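Long-range contacts in probable transcriptional regulator, AsnC family (Thermus thermophilus, PDB 2DJW), which is a stand-alone RAM-domain protein of the Lrp/AsnC family, of unknown function, possibly involved in sequence-specific DNA binding: residues A[8-13]-A[38-43]; A[2-7]-A[44-49]. One frame throughout, in Å; residues are numbered along the deposited sequence.

Interaction 1. Residues A[8-13]-A[38-43]; sequences IRPRGN and YDLVAL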
ATOM      1  N   ILE A   8       8.223 -16.353  -1.558  1.00 36.20           N
ATOM      2  CA  ILE A   8       7.313 -17.129  -0.696  1.00 37.30           C
ATOM      3  C   ILE A   8       7.194 -16.496   0.697  1.00 38.46           C
ATOM      4  O   ILE A   8       8.196 -16.349   1.409  1.00 38.72           O
ATOM      5  CB  ILE A   8       7.777 -18.598  -0.574  1.00 36.58           C
ATOM      6  CG1 ILE A   8       8.173 -19.172  -1.933  1.00 35.72           C
ATOM      7  CG2 ILE A   8       6.740 -19.489   0.098  1.00 38.22           C
ATOM      8  CD1 ILE A   8       9.666 -19.459  -2.022  1.00 33.41           C
ATOM      9  N   ARG A   9       5.980 -16.081   1.051  1.00 39.81           N
ATOM     10  CA  ARG A   9       5.660 -15.687   2.419  1.00 41.97           C
ATOM     11  C   ARG A   9       4.952 -16.845   3.148  1.00 42.58           C
ATOM     12  O   ARG A   9       3.769 -17.135   2.892  1.00 42.07           O
ATOM     13  CB  ARG A   9       4.780 -14.431   2.452  1.00 42.16           C
ATOM     14  CG  ARG A   9       4.131 -14.147   3.827  1.00 42.57           C
ATOM     15  CD  ARG A   9       3.318 -12.878   3.810  1.00 43.88           C
ATOM     16  NE  ARG A   9       4.126 -11.787   3.255  1.00 49.04           N
ATOM     17  CZ  ARG A   9       3.863 -11.117   2.131  1.00 47.13           C
ATOM     18  NH1 ARG A   9       2.765 -11.369   1.418  1.00 47.32           N
ATOM     19  NH2 ARG A   9       4.700 -10.170   1.740  1.00 46.04           N
ATOM     20  N   PRO A  10       5.688 -17.539   4.032  1.00 43.44           N
ATOM     21  CA  PRO A  10       5.089 -18.615   4.823  1.00 43.25           C
ATOM     22  C   PRO A  10       4.509 -18.109   6.136  1.00 43.40           C
ATOM     23  O   PRO A  10       4.863 -17.003   6.591  1.00 43.12           O
ATOM     24  CB  PRO A  10       6.287 -19.503   5.121  1.00 42.91           C
ATOM     25  CG  PRO A  10       7.421 -18.544   5.265  1.00 43.07           C
ATOM     26  CD  PRO A  10       7.125 -17.378   4.340  1.00 43.69           C
ATOM     27  N   ARG A  11       3.637 -18.921   6.742  1.00 44.10           N
ATOM     28  CA  ARG A  11       3.378 -18.832   8.194  1.00 44.79           C
ATOM     29  C   ARG A  11       4.738 -18.901   8.891  1.00 44.93           C
ATOM     30  O   ARG A  11       5.606 -19.696   8.495  1.00 44.82           O
ATOM     31  CB  ARG A  11       2.477 -19.982   8.671  1.00 44.92           C
ATOM     32  CG  ARG A  11       1.916 -19.800  10.104  1.00 45.69           C
ATOM     33  CD  ARG A  11       1.443 -21.118  10.729  1.00 45.22           C
ATOM     34  NE  ARG A  11       0.390 -21.728   9.932  1.00 47.98           N
ATOM     35  CZ  ARG A  11       0.378 -22.989   9.510  1.00 48.79           C
ATOM     36  NH1 ARG A  11       1.360 -23.826   9.831  1.00 48.62           N
ATOM     37  NH2 ARG A  11      -0.634 -23.419   8.762  1.00 49.14           N
ATOM     38  N   GLY A  12       4.935 -18.044   9.889  1.00 45.21           N
ATOM     39  CA  GLY A  12       6.226 -17.898  10.567  1.00 45.64           C
ATOM     40  C   GLY A  12       6.848 -19.157  11.156  1.00 46.64           C
ATOM     41  O   GLY A  12       8.076 -19.282  11.175  1.00 46.80           O
ATOM     42  N   ASN A  13       6.023 -20.087  11.649  1.00 47.24           N
ATOM     43  CA  ASN A  13       6.529 -21.366  12.208  1.00 47.53           C
ATOM     44  C   ASN A  13       6.836 -22.434  11.145  1.00 46.81           C
ATOM     45  O   ASN A  13       7.459 -23.486  11.436  1.00 46.95           O
ATOM     46  CB  ASN A  13       5.588 -21.918  13.291  1.00 48.43           C
ATOM     47  CG  ASN A  13       4.342 -22.565  12.719  1.00 50.94           C
ATOM     48  OD1 ASN A  13       3.811 -22.135  11.697  1.00 54.93           O
ATOM     49  ND2 ASN A  13       3.865 -23.610  13.386  1.00 54.23           N
ATOM     50  N   TYR A  38       9.168 -11.150   2.210  1.00 37.36           N
ATOM     51  CA  TYR A  38       8.926 -12.561   1.895  1.00 36.53           C
ATOM     52  C   TYR A  38      10.079 -13.326   2.525  1.00 36.55           C
ATOM     53  O   TYR A  38      11.226 -13.053   2.207  1.00 36.86           O
ATOM     54  CB  TYR A  38       8.904 -12.797   0.380  1.00 35.48           C
ATOM     55  CG  TYR A  38       7.657 -12.284  -0.355  1.00 34.97           C
ATOM     56  CD1 TYR A  38       6.563 -13.126  -0.571  1.00 33.47           C
ATOM     57  CD2 TYR A  38       7.596 -10.970  -0.889  1.00 34.47           C
ATOM     58  CE1 TYR A  38       5.428 -12.691  -1.258  1.00 32.47           C
ATOM     59  CE2 TYR A  38       6.460 -10.517  -1.571  1.00 30.98           C
ATOM     60  CZ  TYR A  38       5.382 -11.395  -1.758  1.00 34.30           C
ATOM     61  OH  TYR A  38       4.236 -11.008  -2.431  1.00 34.27           O
ATOM     62  N   ASP A  39       9.787 -14.265   3.427  1.00 36.15           N
ATOM     63  CA  ASP A  39      10.845 -14.994   4.149  1.00 35.88           C
ATOM     64  C   ASP A  39      11.667 -15.923   3.296  1.00 34.15           C
ATOM     65  O   ASP A  39      12.824 -16.138   3.584  1.00 34.61           O
ATOM     66  CB  ASP A  39      10.278 -15.744   5.373  1.00 36.91           C
ATOM     67  CG  ASP A  39       9.410 -14.852   6.222  1.00 40.32           C
ATOM     68  OD1 ASP A  39       9.903 -14.401   7.287  1.00 44.47           O
ATOM     69  OD2 ASP A  39       8.265 -14.549   5.780  1.00 43.08           O
ATOM     70  N   LEU A  40      11.076 -16.466   2.248  1.00 33.54           N
ATOM     71  CA  LEU A  40      11.784 -17.400   1.374  1.00 33.49           C
ATOM     72  C   LEU A  40      11.800 -16.908  -0.076  1.00 32.83           C
ATOM     73  O   LEU A  40      10.815 -16.357  -0.548  1.00 32.54           O
ATOM     74  CB  LEU A  40      11.146 -18.817   1.444  1.00 32.69           C
ATOM     75  CG  LEU A  40      11.130 -19.603   2.772  1.00 33.79           C
ATOM     76  CD1 LEU A  40      10.096 -20.760   2.737  1.00 32.57           C
ATOM     77  CD2 LEU A  40      12.520 -20.144   3.144  1.00 31.39           C
ATOM     78  N   VAL A  41      12.910 -17.136  -0.776  1.00 32.67           N
ATOM     79  CA  VAL A  41      12.981 -16.886  -2.220  1.00 32.44           C
ATOM     80  C   VAL A  41      13.474 -18.158  -2.863  1.00 32.66           C
ATOM     81  O   VAL A  41      14.524 -18.672  -2.454  1.00 31.96           O
ATOM     82  CB  VAL A  41      13.988 -15.735  -2.607  1.00 32.29           C
ATOM     83  CG1 VAL A  41      14.074 -15.562  -4.131  1.00 31.45           C
ATOM     84  CG2 VAL A  41      13.592 -14.422  -1.970  1.00 31.85           C
ATOM     85  N   ALA A  42      12.755 -18.647  -3.876  1.00 32.42           N
ATOM     86  CA  ALA A  42      13.285 -19.731  -4.693  1.00 33.86           C
ATOM     87  C   ALA A  42      13.783 -19.273  -6.066  1.00 34.57           C
ATOM     88  O   ALA A  42      13.026 -18.708  -6.846  1.00 34.60           O
ATOM     89  CB  ALA A  42      12.251 -20.877  -4.852  1.00 33.67           C
ATOM     90  N   LEU A  43      15.049 -19.551  -6.357  1.00 35.39           N
ATOM     91  CA  LEU A  43      15.584 -19.424  -7.702  1.00 36.59           C
ATOM     92  C   LEU A  43      15.311 -20.725  -8.469  1.00 37.73           C
ATOM     93  O   LEU A  43      15.922 -21.767  -8.189  1.00 37.77           O
ATOM     94  CB  LEU A  43      17.083 -19.124  -7.660  1.00 36.48           C
ATOM     95  CG  LEU A  43      17.836 -19.049  -8.990  1.00 37.48           C
ATOM     96  CD1 LEU A  43      17.315 -17.887  -9.832  1.00 39.18           C
ATOM     97  CD2 LEU A  43      19.344 -18.901  -8.758  1.00 36.21           C
TER
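Ile-8 and Leu-40 form an antiparallel hydrogen-bonded pair, Ile-8 N to Leu-40 O at 2.8 Å and Leu-40 N to Ile-8 O at 3.0 Å, and because Asp-39 and Leu-40 both lie opposite Ile-8, strand 40-46 begins at a classic beta bulge. Beside the bulge, the guanidinium of Arg-9 lies flat on the ring of Tyr-38, the residue before it, in a cation-pi stack. Its CZ stands 4.2 Å from the ring centroid, NH2 sits over the ring centre, and the two planes are inclined by 29°. The Arg-9 chain is extended to CD and then bends at chi3 (-51°), turning NE out of the extended line, and the guanidinium beyond it lies over the ring; NH2 also donates to Pro-37 O, which, with the stack, would limit the group's rotation. The same ring's edge meets the backbone, CD1 lying 3.4 Å from Arg-9 N. Pro-10 crosses Asp-39 obliquely, its CD 3.4 Å from Asp-39 OD2. On the face that carries Ile-8 and Leu-40, Ile-8 CD1 touches Leu-40 CB (3.8 Å) and Ala-42 CB (4.1 Å). This is the central strand pair of the beta-alpha-beta-beta-alpha-beta RAM domain: helix 15-22 covers Pro-10, Leu-40 and Ala-42, Arg-9 pairs by its backbone with strand 66-77, and Val-41 likewise with Tyr-32 of strand 28-34.

Interaction 2. Residues A[2-7]-A[44-49]; sequences ITAFVL and VRLKDV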
ATOM      1  N   ILE A   2      14.192 -21.089 -18.840  1.00 46.79           N
ATOM      2  CA  ILE A   2      13.711 -19.829 -18.289  1.00 45.03           C
ATOM      3  C   ILE A   2      14.055 -19.759 -16.806  1.00 43.59           C
ATOM      4  O   ILE A   2      14.022 -20.768 -16.116  1.00 43.45           O
ATOM      5  CB  ILE A   2      12.181 -19.649 -18.497  1.00 44.95           C
ATOM      6  CG1 ILE A   2      11.853 -19.608 -19.994  1.00 45.15           C
ATOM      7  CG2 ILE A   2      11.682 -18.393 -17.799  1.00 44.62           C
ATOM      8  CD1 ILE A   2      10.363 -19.637 -20.303  1.00 45.52           C
ATOM      9  N   THR A   3      14.413 -18.567 -16.340  1.00 41.97           N
ATOM     10  CA  THR A   3      14.598 -18.300 -14.925  1.00 40.17           C
ATOM     11  C   THR A   3      13.413 -17.515 -14.319  1.00 38.83           C
ATOM     12  O   THR A   3      12.817 -16.649 -14.972  1.00 37.08           O
ATOM     13  CB  THR A   3      15.932 -17.592 -14.673  1.00 40.16           C
ATOM     14  OG1 THR A   3      16.993 -18.478 -15.046  1.00 42.44           O
ATOM     15  CG2 THR A   3      16.106 -17.225 -13.203  1.00 38.57           C
ATOM     16  N   ALA A   4      13.086 -17.859 -13.073  1.00 37.06           N
ATOM     17  CA  ALA A   4      12.068 -17.183 -12.295  1.00 36.30           C
ATOM     18  C   ALA A   4      12.548 -17.054 -10.853  1.00 36.01           C
ATOM     19  O   ALA A   4      13.315 -17.889 -10.356  1.00 35.78           O
ATOM     20  CB  ALA A   4      10.757 -17.959 -12.362  1.00 36.19           C
ATOM     21  N   PHE A   5      12.112 -15.993 -10.190  1.00 35.48           N
ATOM     22  CA  PHE A   5      12.423 -15.771  -8.782  1.00 34.86           C
ATOM     23  C   PHE A   5      11.088 -15.890  -8.093  1.00 34.52           C
ATOM     24  O   PHE A   5      10.202 -15.076  -8.348  1.00 34.52           O
ATOM     25  CB  PHE A   5      13.037 -14.369  -8.555  1.00 34.29           C
ATOM     26  CG  PHE A   5      14.345 -14.160  -9.287  1.00 35.48           C
ATOM     27  CD1 PHE A   5      15.556 -14.431  -8.664  1.00 34.77           C
ATOM     28  CD2 PHE A   5      14.360 -13.744 -10.626  1.00 34.02           C
ATOM     29  CE1 PHE A   5      16.762 -14.277  -9.354  1.00 36.63           C
ATOM     30  CE2 PHE A   5      15.563 -13.587 -11.312  1.00 33.90           C
ATOM     31  CZ  PHE A   5      16.765 -13.843 -10.683  1.00 33.97           C
ATOM     32  N   VAL A   6      10.923 -16.928  -7.269  1.00 34.26           N
ATOM     33  CA  VAL A   6       9.651 -17.136  -6.552  1.00 34.22           C
ATOM     34  C   VAL A   6       9.755 -16.654  -5.111  1.00 34.53           C
ATOM     35  O   VAL A   6      10.561 -17.141  -4.315  1.00 34.17           O
ATOM     36  CB  VAL A   6       9.084 -18.587  -6.633  1.00 34.02           C
ATOM     37  CG1 VAL A   6       7.664 -18.616  -6.128  1.00 32.88           C
ATOM     38  CG2 VAL A   6       9.125 -19.109  -8.069  1.00 34.13           C
ATOM     39  N   LEU A   7       8.947 -15.652  -4.809  1.00 34.57           N
ATOM     40  CA  LEU A   7       8.928 -15.048  -3.504  1.00 34.81           C
ATOM     41  C   LEU A   7       7.819 -15.730  -2.669  1.00 35.17           C
ATOM     42  O   LEU A   7       6.646 -15.693  -3.028  1.00 32.87           O
ATOM     43  CB  LEU A   7       8.677 -13.541  -3.665  1.00 34.98           C
ATOM     44  CG  LEU A   7       9.798 -12.512  -3.992  1.00 36.59           C
ATOM     45  CD1 LEU A   7      10.849 -12.946  -5.025  1.00 34.42           C
ATOM     46  CD2 LEU A   7       9.176 -11.162  -4.392  1.00 34.98           C
ATOM     47  N   VAL A  44      14.391 -20.630  -9.431  1.00 38.21           N
ATOM     48  CA  VAL A  44      13.903 -21.745 -10.218  1.00 39.19           C
ATOM     49  C   VAL A  44      14.452 -21.662 -11.666  1.00 39.91           C
ATOM     50  O   VAL A  44      14.752 -20.572 -12.168  1.00 39.95           O
ATOM     51  CB  VAL A  44      12.331 -21.790 -10.213  1.00 38.83           C
ATOM     52  CG1 VAL A  44      11.825 -23.038 -10.843  1.00 39.59           C
ATOM     53  CG2 VAL A  44      11.770 -21.740  -8.789  1.00 39.91           C
ATOM     54  N   ARG A  45      14.602 -22.818 -12.314  1.00 40.43           N
ATOM     55  CA  ARG A  45      15.015 -22.893 -13.722  1.00 41.54           C
ATOM     56  C   ARG A  45      13.983 -23.707 -14.442  1.00 41.92           C
ATOM     57  O   ARG A  45      13.701 -24.834 -14.030  1.00 42.60           O
ATOM     58  CB  ARG A  45      16.378 -23.582 -13.868  1.00 41.69           C
ATOM     59  CG  ARG A  45      17.474 -23.038 -12.962  1.00 41.67           C
ATOM     60  CD  ARG A  45      17.913 -21.649 -13.352  1.00 42.17           C
ATOM     61  NE  ARG A  45      19.171 -21.341 -12.688  1.00 43.14           N
ATOM     62  CZ  ARG A  45      19.777 -20.165 -12.714  1.00 44.31           C
ATOM     63  NH1 ARG A  45      19.231 -19.153 -13.376  1.00 46.33           N
ATOM     64  NH2 ARG A  45      20.928 -20.003 -12.068  1.00 43.98           N
ATOM     65  N   LEU A  46      13.402 -23.150 -15.499  1.00 42.48           N
ATOM     66  CA  LEU A  46      12.284 -23.810 -16.180  1.00 43.59           C
ATOM     67  C   LEU A  46      12.561 -24.200 -17.630  1.00 44.56           C
ATOM     68  O   LEU A  46      13.199 -23.453 -18.370  1.00 44.24           O
ATOM     69  CB  LEU A  46      11.027 -22.936 -16.117  1.00 43.40           C
ATOM     70  CG  LEU A  46      10.627 -22.334 -14.763  1.00 43.58           C
ATOM     71  CD1 LEU A  46       9.809 -21.070 -14.968  1.00 41.45           C
ATOM     72  CD2 LEU A  46       9.867 -23.374 -13.931  1.00 42.86           C
ATOM     73  N   LYS A  47      12.054 -25.369 -18.025  1.00 46.15           N
ATOM     74  CA  LYS A  47      12.049 -25.794 -19.433  1.00 47.92           C
ATOM     75  C   LYS A  47      11.184 -24.859 -20.286  1.00 47.97           C
ATOM     76  O   LYS A  47      11.584 -24.459 -21.373  1.00 48.93           O
ATOM     77  CB  LYS A  47      11.573 -27.256 -19.565  1.00 48.52           C
ATOM     78  CG  LYS A  47      10.964 -27.627 -20.953  1.00 52.38           C
ATOM     79  CD  LYS A  47      12.018 -27.696 -22.094  1.00 57.23           C
ATOM     80  CE  LYS A  47      11.516 -27.059 -23.414  1.00 59.01           C
ATOM     81  NZ  LYS A  47      10.295 -27.715 -24.009  1.00 60.57           N
ATOM     82  N   ASP A  48       9.992 -24.533 -19.801  1.00 48.05           N
ATOM     83  CA  ASP A  48       9.127 -23.577 -20.477  1.00 47.84           C
ATOM     84  C   ASP A  48       8.358 -22.822 -19.429  1.00 47.50           C
ATOM     85  O   ASP A  48       8.503 -23.118 -18.250  1.00 47.87           O
ATOM     86  CB  ASP A  48       8.179 -24.245 -21.489  1.00 48.02           C
ATOM     87  CG  ASP A  48       7.735 -25.634 -21.073  1.00 48.54           C
ATOM     88  OD1 ASP A  48       7.388 -25.849 -19.895  1.00 48.92           O
ATOM     89  OD2 ASP A  48       7.733 -26.524 -21.948  1.00 51.86           O
ATOM     90  N   VAL A  49       7.557 -21.844 -19.849  1.00 47.07           N
ATOM     91  CA  VAL A  49       6.750 -21.070 -18.916  1.00 47.34           C
ATOM     92  C   VAL A  49       5.809 -21.992 -18.171  1.00 47.26           C
ATOM     93  O   VAL A  49       5.675 -21.876 -16.964  1.00 46.95           O
ATOM     94  CB  VAL A  49       5.868 -19.988 -19.595  1.00 47.00           C
ATOM     95  CG1 VAL A  49       5.791 -18.760 -18.705  1.00 47.04           C
ATOM     96  CG2 VAL A  49       6.416 -19.613 -20.920  1.00 47.62           C
TER
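The Arg-45 guanidinium receives Thr-3 OG1 at its edge, 2° out of its plane, with NH1 donating over 2.9 Å to that oxygen; Tyr-32 of the third subunit packs against both residues. Thr-3 and Arg-45, a non-hydrogen-bonded pair, lie side by side and point the same way. Arg-45 bends at chi2 (-70°), bringing CD within 3.7 Å of Thr-3 OG1. An alanine in place of Thr-3 would probably leave Arg-45 NH1 without this acceptor and the guanidinium freer to turn. On the other face, Val-6 CG2 meets Val-44 CG2 at 3.8 Å, Ala-4 CB lies near Leu-46 CD1, and Ile-2 CD1 reaches past the strand end to Val-49 CG2 at 4.0 Å. The backbones are antiparallel, with hydrogen-bonded pairs Ile-2 with Leu-46 and Ala-4 with Val-44; Val-44 N to Ala-4 O measures 3.1 Å, while the return bond is weak. The chemistry is thus divided between the faces: aliphatic packing, mostly beneath helix 52-60 and, at Ile-2 and Val-49, against Val-49 of the fourth subunit, and a polar pair at a subunit interface, where Arg-45 NH2 forms a salt bridge with Glu-30 of the third subunit, likely to offset the arginine's charge.

Overall arrangement
Interactions 1 and 2 are successive parts of one pairing between strands 2-10 and 40-46, their centres about 17 Å apart on opposite sides of the chain's centre. Val-6 and Ala-42 join them, with Ala-42 N probably hydrogen-bonded to Val-6 O. Both are largely buried, but different helices cover them: 15-22 over 8-13/38-43, 52-60 over 2-7/44-49. Interaction 1 ends in a bulge and a cation-pi stack within the chain; interaction 2 keeps regular pairing, and its arginine reaches a neighbouring subunit. Both touch the third subunit. Within interaction 2, Asp-48 approaches Glu-50, which with Asp-54 binds zinc in a structure of this protein, though none is bound to this chain here; interaction 1 lies away from that site.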